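Local structure of uncharacterized tRNA/rRNA methyltransferase HI_0380 (Haemophilus influenzae, 3ILK) at residues N7-L12 with Q35-S40; E191-S196 with S231-R236; Y185-T190 with G204-L209. The protein is uncharacterized but probably methylates tRNA or rRNA with S-adenosyl-L-methionine as the methyl donor. All coordinates share one frame; numbering follows the deposited sequence.

Interaction 1: N7-L12 with Q35-S40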
loop_
_atom_site.group_PDB
_atom_site.type_symbol
_atom_site.label_atom_id
_atom_site.label_comp_id
_atom_site.label_asym_id
_atom_site.label_seq_id
_atom_site.Cartn_x
_atom_site.Cartn_y
_atom_site.Cartn_z
ATOM N N ASN A 7 -12.473 21.305 -4.900
ATOM C CA ASN A 7 -13.879 21.313 -4.481
ATOM C C ASN A 7 -14.163 20.612 -3.125
ATOM O O ASN A 7 -15.341 20.318 -2.826
ATOM C CB ASN A 7 -14.842 20.777 -5.579
ATOM C CG ASN A 7 -14.748 19.236 -5.800
ATOM O OD1 ASN A 7 -15.595 18.623 -6.497
ATOM N ND2 ASN A 7 -13.722 18.616 -5.224
ATOM N N ILE A 8 -13.120 20.339 -2.317
ATOM C CA ILE A 8 -13.320 19.686 -0.996
ATOM C C ILE A 8 -12.865 20.628 0.125
ATOM O O ILE A 8 -11.707 20.974 0.207
ATOM C CB ILE A 8 -12.506 18.370 -0.836
ATOM C CG1 ILE A 8 -12.886 17.320 -1.922
ATOM C CG2 ILE A 8 -12.619 17.836 0.605
ATOM C CD1 ILE A 8 -11.741 16.215 -2.169
ATOM N N ARG A 9 -13.801 21.042 0.955
ATOM C CA ARG A 9 -13.481 21.891 2.098
ATOM C C ARG A 9 -13.287 21.012 3.313
ATOM O O ARG A 9 -14.200 20.267 3.695
ATOM C CB ARG A 9 -14.619 22.909 2.335
ATOM C CG ARG A 9 -14.363 23.904 3.522
ATOM C CD ARG A 9 -15.501 24.901 3.696
ATOM N NE ARG A 9 -15.824 25.607 2.444
ATOM C CZ ARG A 9 -16.976 26.216 2.160
ATOM N NH1 ARG A 9 -18.000 26.261 3.027
ATOM N NH2 ARG A 9 -17.115 26.770 0.960
ATOM N N ILE A 10 -12.145 21.159 3.969
ATOM C CA ILE A 10 -11.862 20.500 5.232
ATOM C C ILE A 10 -12.258 21.462 6.365
ATOM O O ILE A 10 -11.746 22.568 6.445
ATOM C CB ILE A 10 -10.349 20.114 5.315
ATOM C CG1 ILE A 10 -9.965 19.100 4.216
ATOM C CG2 ILE A 10 -9.938 19.582 6.724
ATOM C CD1 ILE A 10 -10.612 17.733 4.358
ATOM N N VAL A 11 -13.192 21.047 7.217
ATOM C CA VAL A 11 -13.628 21.927 8.303
ATOM C C VAL A 11 -13.151 21.387 9.645
ATOM O O VAL A 11 -13.397 20.252 9.969
ATOM C CB VAL A 11 -15.178 22.056 8.345
ATOM C CG1 VAL A 11 -15.590 23.026 9.522
ATOM C CG2 VAL A 11 -15.756 22.464 6.901
ATOM N N LEU A 12 -12.497 22.213 10.449
ATOM C CA LEU A 12 -12.084 21.808 11.768
ATOM C C LEU A 12 -12.876 22.572 12.863
ATOM O O LEU A 12 -12.731 23.833 13.041
ATOM C CB LEU A 12 -10.579 22.082 11.950
ATOM C CG LEU A 12 -9.586 21.673 10.857
ATOM C CD1 LEU A 12 -8.106 21.996 11.309
ATOM C CD2 LEU A 12 -9.708 20.194 10.456
ATOM N N GLN A 35 -8.336 23.494 0.744
ATOM C CA GLN A 35 -9.366 24.364 1.323
ATOM C C GLN A 35 -9.643 24.029 2.747
ATOM O O GLN A 35 -10.254 23.005 3.026
ATOM C CB GLN A 35 -10.688 24.263 0.597
ATOM C CG GLN A 35 -10.591 24.335 -0.911
ATOM C CD GLN A 35 -10.882 25.704 -1.422
ATOM O OE1 GLN A 35 -11.941 25.943 -2.008
ATOM N NE2 GLN A 35 -9.965 26.641 -1.177
ATOM N N LEU A 36 -9.243 24.927 3.625
ATOM C CA LEU A 36 -9.348 24.744 5.042
ATOM C C LEU A 36 -10.314 25.799 5.660
ATOM O O LEU A 36 -10.227 26.996 5.375
ATOM C CB LEU A 36 -7.931 24.852 5.683
ATOM C CG LEU A 36 -7.954 24.743 7.205
ATOM C CD1 LEU A 36 -8.376 23.321 7.631
ATOM C CD2 LEU A 36 -6.558 25.117 7.819
ATOM N N CYS A 37 -11.215 25.324 6.512
ATOM C CA CYS A 37 -12.135 26.168 7.266
ATOM C C CYS A 37 -12.105 25.796 8.756
ATOM O O CYS A 37 -12.253 24.604 9.117
ATOM C CB CYS A 37 -13.524 25.998 6.674
ATOM S SG CYS A 37 -14.840 26.939 7.444
ATOM N N LEU A 38 -11.870 26.809 9.596
ATOM C CA LEU A 38 -11.893 26.752 11.066
ATOM C C LEU A 38 -13.195 27.332 11.672
ATOM O O LEU A 38 -13.622 28.432 11.274
ATOM C CB LEU A 38 -10.667 27.490 11.621
ATOM C CG LEU A 38 -9.299 27.215 10.939
ATOM C CD1 LEU A 38 -8.176 28.022 11.628
ATOM C CD2 LEU A 38 -8.977 25.683 10.948
ATOM N N VAL A 39 -13.842 26.558 12.563
ATOM C CA VAL A 39 -14.976 27.047 13.358
ATOM C C VAL A 39 -14.461 27.378 14.730
ATOM O O VAL A 39 -13.929 26.505 15.443
ATOM C CB VAL A 39 -16.128 26.058 13.415
ATOM C CG1 VAL A 39 -17.398 26.633 14.160
ATOM C CG2 VAL A 39 -16.551 25.585 11.934
ATOM N N SER A 40 -14.562 28.654 15.108
ATOM C CA SER A 40 -14.182 29.065 16.460
ATOM C C SER A 40 -12.917 28.363 16.946
ATOM O O SER A 40 -12.974 27.672 17.948
ATOM C CB SER A 40 -15.277 28.735 17.476
ATOM O OG SER A 40 -16.387 29.540 17.221
HETATM O O HOH W 1 -9.122 21.129 -0.774
HETATM O O HOH W 2 -13.814 26.136 0.467
HETATM O O HOH W 3 -11.391 25.335 14.673
#
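Leu12 O takes two donors. Val39 N reaches it at 3.0 Å, and water 3 donates to it at 2.6 Å. The same water also donates to Val39 O and so ties the end of the pairing together. The two strands run parallel and are the first and second strands of a beta-alpha-beta unit, with helix 18-31 between them. They lie in the parallel sheet of a probable SPOUT methyltransferase domain. Leu12 N gives the shortest bond across the pair, 2.7 Å to Cys37 O. Further back, Ile10 uses both its backbone groups. Its N donates to Gln35 O in a nearly straight bond (172°), and its O accepts from Cys37 N.

One face of the pair is aliphatic and meets helix 18-31. Leu36 CG stands anti to its backbone N (chi1 177°), and chi2 (67°) sets CD1, which lies 3.8 Å from Leu12 CG. These two leucines cross at about a right angle. Leu12 and Leu38 instead lie side by side and point the same way, with Leu12 CD1 against Leu38 CD2.

The other face carries Arg9, Val11, Cys37 and Val39, and the last three touch Ala71. Val11 CG1 packs on Val39 CG2 at 3.6 Å. Arg9 lays its aliphatic part over Cys37, CD to CB at 3.7 Å, and its chain then bends at chi3. Its NH1 donates to the backbone O atoms of Ala71 and Asp73, so the charged end is held from outside the pair. Arg9 NE donates in the guanidinium plane to water 2 at 2.9 Å, and that water makes a weak bond to Gln35 OE1.

Interaction 2: E191-S196 with S231-R236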
loop_
_atom_site.group_PDB
_atom_site.type_symbol
_atom_site.label_atom_id
_atom_site.label_comp_id
_atom_site.label_asym_id
_atom_site.label_seq_id
_atom_site.Cartn_x
_atom_site.Cartn_y
_atom_site.Cartn_z
ATOM N N GLU A 191 2.949 -29.683 -27.267
ATOM C CA GLU A 191 2.837 -31.155 -27.298
ATOM C C GLU A 191 3.986 -31.829 -28.029
ATOM O O GLU A 191 4.705 -32.655 -27.446
ATOM C CB GLU A 191 1.567 -31.625 -27.990
ATOM C CG GLU A 191 0.286 -30.927 -27.606
ATOM C CD GLU A 191 -0.932 -31.567 -28.252
ATOM O OE1 GLU A 191 -0.930 -32.814 -28.430
ATOM O OE2 GLU A 191 -1.890 -30.819 -28.581
ATOM N N ARG A 192 4.116 -31.508 -29.318
ATOM C CA ARG A 192 5.232 -31.992 -30.125
ATOM C C ARG A 192 6.592 -31.865 -29.404
ATOM O O ARG A 192 7.350 -32.839 -29.315
ATOM C CB ARG A 192 5.288 -31.288 -31.486
ATOM C CG ARG A 192 6.434 -31.840 -32.343
ATOM C CD ARG A 192 6.473 -31.288 -33.742
ATOM N NE ARG A 192 7.344 -30.121 -33.841
ATOM C CZ ARG A 192 6.916 -28.912 -34.173
ATOM N NH1 ARG A 192 5.627 -28.720 -34.435
ATOM N NH2 ARG A 192 7.773 -27.901 -34.255
ATOM N N ILE A 193 6.890 -30.673 -28.894
ATOM C CA ILE A 193 8.193 -30.422 -28.249
ATOM C C ILE A 193 8.389 -31.287 -26.994
ATOM O O ILE A 193 9.438 -31.913 -26.798
ATOM C CB ILE A 193 8.403 -28.895 -27.964
ATOM C CG1 ILE A 193 8.718 -28.132 -29.269
ATOM C CG2 ILE A 193 9.467 -28.641 -26.867
ATOM C CD1 ILE A 193 10.009 -28.594 -30.008
ATOM N N TYR A 194 7.359 -31.342 -26.163
ATOM C CA TYR A 194 7.459 -32.067 -24.910
ATOM C C TYR A 194 7.313 -33.581 -25.052
ATOM O O TYR A 194 7.746 -34.331 -24.179
ATOM C CB TYR A 194 6.574 -31.423 -23.839
ATOM C CG TYR A 194 7.235 -30.150 -23.342
ATOM C CD1 TYR A 194 8.107 -30.180 -22.252
ATOM C CD2 TYR A 194 7.032 -28.930 -23.991
ATOM C CE1 TYR A 194 8.747 -29.017 -21.809
ATOM C CE2 TYR A 194 7.676 -27.769 -23.560
ATOM C CZ TYR A 194 8.523 -27.819 -22.459
ATOM O OH TYR A 194 9.151 -26.673 -22.038
ATOM N N GLN A 195 6.745 -34.017 -26.174
ATOM C CA GLN A 195 6.813 -35.416 -26.582
ATOM C C GLN A 195 8.192 -35.742 -27.147
ATOM O O GLN A 195 8.684 -36.856 -27.002
ATOM C CB GLN A 195 5.754 -35.727 -27.635
ATOM C CG GLN A 195 4.372 -35.894 -27.068
ATOM C CD GLN A 195 3.505 -36.760 -27.939
ATOM O OE1 GLN A 195 3.034 -36.331 -28.998
ATOM N NE2 GLN A 195 3.281 -37.994 -27.501
ATOM N N SER A 196 8.795 -34.762 -27.812
ATOM C CA SER A 196 10.123 -34.906 -28.383
ATOM C C SER A 196 11.120 -35.103 -27.251
ATOM O O SER A 196 12.062 -35.891 -27.368
ATOM C CB SER A 196 10.475 -33.663 -29.207
ATOM O OG SER A 196 11.679 -33.834 -29.929
ATOM N N SER A 231 10.430 -22.292 -29.224
ATOM C CA SER A 231 11.429 -22.177 -30.279
ATOM C C SER A 231 12.819 -22.236 -29.691
ATOM O O SER A 231 13.719 -22.857 -30.264
ATOM C CB SER A 231 11.233 -20.889 -31.055
ATOM O OG SER A 231 9.873 -20.842 -31.483
ATOM N N ALA A 232 12.997 -21.597 -28.542
ATOM C CA ALA A 232 14.277 -21.665 -27.849
ATOM C C ALA A 232 14.652 -23.130 -27.521
ATOM O O ALA A 232 15.731 -23.582 -27.889
ATOM C CB ALA A 232 14.272 -20.772 -26.638
ATOM N N VAL A 233 13.746 -23.866 -26.880
ATOM C CA VAL A 233 13.896 -25.313 -26.619
ATOM C C VAL A 233 14.090 -26.153 -27.918
ATOM O O VAL A 233 14.946 -27.056 -27.955
ATOM C CB VAL A 233 12.674 -25.866 -25.794
ATOM C CG1 VAL A 233 12.825 -27.367 -25.501
ATOM C CG2 VAL A 233 12.541 -25.104 -24.478
ATOM N N GLU A 234 13.317 -25.835 -28.965
ATOM C CA GLU A 234 13.421 -26.528 -30.242
ATOM C C GLU A 234 14.812 -26.458 -30.866
ATOM O O GLU A 234 15.357 -27.479 -31.290
ATOM C CB GLU A 234 12.366 -26.027 -31.244
ATOM C CG GLU A 234 12.319 -26.879 -32.509
ATOM C CD GLU A 234 11.168 -26.543 -33.460
ATOM O OE1 GLU A 234 10.725 -25.367 -33.551
ATOM O OE2 GLU A 234 10.716 -27.482 -34.139
ATOM N N LYS A 235 15.367 -25.250 -30.932
ATOM C CA LYS A 235 16.726 -25.018 -31.424
ATOM C C LYS A 235 17.729 -25.932 -30.714
ATOM O O LYS A 235 18.591 -26.537 -31.357
ATOM C CB LYS A 235 17.127 -23.545 -31.270
ATOM C CG LYS A 235 16.302 -22.578 -32.126
ATOM C CD LYS A 235 16.690 -21.085 -31.963
ATOM C CE LYS A 235 16.140 -20.445 -30.673
ATOM N NZ LYS A 235 17.102 -20.637 -29.506
ATOM N N ARG A 236 17.591 -26.046 -29.394
ATOM C CA ARG A 236 18.449 -26.924 -28.589
ATOM C C ARG A 236 18.298 -28.419 -28.932
ATOM O O ARG A 236 19.300 -29.117 -29.102
ATOM C CB ARG A 236 18.203 -26.699 -27.093
ATOM C CG ARG A 236 19.307 -25.947 -26.334
ATOM C CD ARG A 236 20.708 -26.373 -26.705
ATOM N NE ARG A 236 21.538 -26.520 -25.512
ATOM C CZ ARG A 236 21.992 -25.512 -24.774
ATOM N NH1 ARG A 236 21.716 -24.250 -25.104
ATOM N NH2 ARG A 236 22.733 -25.774 -23.705
#
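Ile193 and Val233 meet where two C-terminal helices, 180-197 and 220-240, pack together; segments 191-196 and 231-236 run 38° apart in direction. The segment axes come no closer than 10.5 Å, so side chains make the contact. The apolar part centres on Ile193. Its CG2 lies against Val233 CG1 at 3.8 Å. Its CD1 reaches the aliphatic stem of Glu234, 3.7 Å from Glu234 CB, and the two side chains cross at about a right angle.

The polar part is a salt bridge on the more exposed side. Arg192 NH2 donates to Glu234 OE2 at 3.0 Å, with an N-H...O angle of 152°. The oxygen lies close to the guanidinium plane, but the donor comes from above the carboxylate plane. Glu234 CG is anti to its backbone N (chi1 -171°), and the extended chain beyond it carries the carboxylate to Arg192. Glu234 OE1 is hydrogen-bonded to the hydroxyl of Tyr189.

The second subunit adds to the apolar side, where its Tyr194 packs on Val233. Within the chain, Tyr194 comes nearest to Val233 through OH, 4.5 Å from CG2.

Interaction 3: Y185-T190 with G204-L209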
loop_
_atom_site.group_PDB
_atom_site.type_symbol
_atom_site.label_atom_id
_atom_site.label_comp_id
_atom_site.label_asym_id
_atom_site.label_seq_id
_atom_site.Cartn_x
_atom_site.Cartn_y
_atom_site.Cartn_z
ATOM N N TYR A 185 -2.390 -23.573 -32.295
ATOM C CA TYR A 185 -1.084 -23.873 -32.849
ATOM C C TYR A 185 -0.104 -24.064 -31.700
ATOM O O TYR A 185 0.716 -24.986 -31.722
ATOM C CB TYR A 185 -0.587 -22.747 -33.755
ATOM C CG TYR A 185 0.760 -23.060 -34.367
ATOM C CD1 TYR A 185 0.829 -23.515 -35.681
ATOM C CD2 TYR A 185 1.981 -22.923 -33.619
ATOM C CE1 TYR A 185 2.012 -23.827 -36.271
ATOM C CE2 TYR A 185 3.190 -23.240 -34.207
ATOM C CZ TYR A 185 3.183 -23.694 -35.549
ATOM O OH TYR A 185 4.321 -24.011 -36.237
ATOM N N PHE A 186 -0.213 -23.190 -30.701
ATOM C CA PHE A 186 0.685 -23.185 -29.494
ATOM C C PHE A 186 0.571 -24.481 -28.695
ATOM O O PHE A 186 1.531 -24.909 -28.034
ATOM C CB PHE A 186 0.291 -22.030 -28.558
ATOM C CG PHE A 186 0.948 -22.093 -27.149
ATOM C CD1 PHE A 186 2.302 -22.093 -27.020
ATOM C CD2 PHE A 186 0.167 -22.158 -25.984
ATOM C CE1 PHE A 186 2.908 -22.133 -25.745
ATOM C CE2 PHE A 186 0.745 -22.235 -24.737
ATOM C CZ PHE A 186 2.112 -22.197 -24.605
ATOM N N PHE A 187 -0.618 -25.084 -28.690
ATOM C CA PHE A 187 -0.810 -26.311 -27.916
ATOM C C PHE A 187 -0.167 -27.474 -28.654
ATOM O O PHE A 187 0.615 -28.195 -28.062
ATOM C CB PHE A 187 -2.286 -26.592 -27.589
ATOM C CG PHE A 187 -2.926 -25.565 -26.693
ATOM C CD1 PHE A 187 -2.312 -25.180 -25.487
ATOM C CD2 PHE A 187 -4.160 -25.020 -27.027
ATOM C CE1 PHE A 187 -2.914 -24.236 -24.652
ATOM C CE2 PHE A 187 -4.770 -24.080 -26.212
ATOM C CZ PHE A 187 -4.148 -23.677 -25.032
ATOM N N ASP A 188 -0.454 -27.633 -29.949
ATOM C CA ASP A 188 0.248 -28.643 -30.755
ATOM C C ASP A 188 1.774 -28.516 -30.705
ATOM O O ASP A 188 2.479 -29.521 -30.654
ATOM C CB ASP A 188 -0.275 -28.632 -32.195
ATOM C CG ASP A 188 -1.760 -28.864 -32.244
ATOM O OD1 ASP A 188 -2.375 -28.979 -33.353
ATOM O OD2 ASP A 188 -2.315 -28.963 -31.125
ATOM N N TYR A 189 2.266 -27.281 -30.677
ATOM C CA TYR A 189 3.690 -26.997 -30.595
ATOM C C TYR A 189 4.278 -27.430 -29.226
ATOM O O TYR A 189 5.288 -28.118 -29.195
ATOM C CB TYR A 189 3.934 -25.506 -30.899
ATOM C CG TYR A 189 5.391 -25.056 -31.137
ATOM C CD1 TYR A 189 6.416 -25.974 -31.413
ATOM C CD2 TYR A 189 5.708 -23.692 -31.155
ATOM C CE1 TYR A 189 7.701 -25.552 -31.690
ATOM C CE2 TYR A 189 7.021 -23.238 -31.393
ATOM C CZ TYR A 189 8.010 -24.176 -31.664
ATOM O OH TYR A 189 9.298 -23.754 -31.923
ATOM N N THR A 190 3.659 -27.007 -28.117
ATOM C CA THR A 190 3.983 -27.507 -26.771
ATOM C C THR A 190 4.006 -29.057 -26.742
ATOM O O THR A 190 4.978 -29.661 -26.264
ATOM C CB THR A 190 2.968 -26.981 -25.724
ATOM O OG1 THR A 190 2.978 -25.544 -25.703
ATOM C CG2 THR A 190 3.268 -27.527 -24.321
ATOM N N GLY A 204 -3.377 -36.329 -20.425
ATOM C CA GLY A 204 -3.716 -35.507 -19.263
ATOM C C GLY A 204 -2.875 -34.246 -19.110
ATOM O O GLY A 204 -3.373 -33.214 -18.661
ATOM N N VAL A 205 -1.597 -34.317 -19.470
ATOM C CA VAL A 205 -0.733 -33.126 -19.370
ATOM C C VAL A 205 -1.289 -31.989 -20.258
ATOM O O VAL A 205 -1.522 -30.881 -19.776
ATOM C CB VAL A 205 0.788 -33.446 -19.592
ATOM C CG1 VAL A 205 1.006 -34.306 -20.814
ATOM C CG2 VAL A 205 1.602 -32.178 -19.704
HETATM N N MSE A 206 -1.569 -32.288 -21.523
HETATM C CA MSE A 206 -2.124 -31.274 -22.436
HETATM C C MSE A 206 -3.475 -30.723 -22.004
HETATM O O MSE A 206 -3.729 -29.526 -22.154
HETATM C CB MSE A 206 -2.191 -31.778 -23.875
HETATM C CG MSE A 206 -0.840 -31.887 -24.542
HETATM SE SE MSE A 206 0.350 -30.358 -24.195
HETATM C CE MSE A 206 -0.716 -28.876 -24.915
ATOM N N ARG A 207 -4.309 -31.604 -21.445
ATOM C CA ARG A 207 -5.658 -31.260 -20.992
ATOM C C ARG A 207 -5.585 -30.257 -19.844
ATOM O O ARG A 207 -6.337 -29.271 -19.810
ATOM C CB ARG A 207 -6.424 -32.521 -20.551
ATOM C CG ARG A 207 -7.891 -32.267 -20.224
ATOM C CD ARG A 207 -8.541 -33.373 -19.397
ATOM N NE ARG A 207 -7.884 -33.560 -18.109
ATOM C CZ ARG A 207 -7.278 -34.682 -17.725
ATOM N NH1 ARG A 207 -7.259 -35.745 -18.523
ATOM N NH2 ARG A 207 -6.698 -34.742 -16.535
ATOM N N LYS A 208 -4.668 -30.518 -18.913
ATOM C CA LYS A 208 -4.483 -29.645 -17.765
ATOM C C LYS A 208 -3.854 -28.334 -18.197
ATOM O O LYS A 208 -4.155 -27.288 -17.624
ATOM C CB LYS A 208 -3.638 -30.309 -16.670
ATOM C CG LYS A 208 -4.350 -31.435 -15.926
ATOM C CD LYS A 208 -3.900 -31.500 -14.472
ATOM C CE LYS A 208 -3.951 -32.909 -13.923
ATOM N NZ LYS A 208 -2.880 -33.072 -12.891
ATOM N N LEU A 209 -2.991 -28.397 -19.213
ATOM C CA LEU A 209 -2.357 -27.194 -19.748
ATOM C C LEU A 209 -3.343 -26.275 -20.450
ATOM O O LEU A 209 -3.299 -25.053 -20.250
ATOM C CB LEU A 209 -1.175 -27.527 -20.665
ATOM C CG LEU A 209 0.090 -27.978 -19.923
ATOM C CD1 LEU A 209 1.036 -28.611 -20.918
ATOM C CD2 LEU A 209 0.788 -26.848 -19.151
#
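Phe187 and Met206 sit on segments 185-190 and 204-209, which run roughly antiparallel, at 146°, with the CA atoms of the two residues 7.5 Å apart and the segment axes 11.0 Å apart at closest. Met206 is a selenomethionine and has more of its surface buried by the contact than any other residue in it. Its chain bends at chi2 and chi3, and the latter (-59°) sets the CE methyl, which lies 3.5 Å from Phe187 O and 3.9 Å from Phe187 CB. The SE atom faces Thr190 CG2 at 4.1 Å. Leu209, one turn on, brings CD1 to within 4.2 Å of Thr190 CG2.

Thr190 turns its two branches to different tasks. CG2 faces the neighbouring helix. OG1 stands anti to the carbonyl carbon (chi1 -59°) and donates back to Phe186 O at 2.8 Å. That oxygen also accepts from Thr190 N, and the two donors approach from opposite faces of the carbonyl plane.

Helix 220-240 covers another side of helix 180-197, with Leu230 against both Phe186 and Thr190. Tyr214, further along helix 204-216, meets the Phe187 ring edge-to-face. Met229 of the second subunit packs on Leu209, so the pair of helices also borders the dimer partner.

Overall arrangement
Interaction 1 belongs to the sheet domain, and interactions 2 and 3 to the C-terminal helices on the opposite side of the chain's centre. Centres of interactions 1 and 2 are 67 Å apart. Interactions 2 and 3 are only 12 Å apart, centre to centre, and share helix 180-197. They touch directly: Tyr189 OH is 2.7 Å from Glu234 OE1 and 3.0 Å from Ser231 OG, both probable hydrogen bonds. Glu191 also packs on Met206. Both contacts reach the second subunit. Only interaction 1 is near the probable S-adenosyl-L-methionine site: the Leu12 side chain is about 8 Å from Gly114 and about 9 Å from the side chain of Thr81.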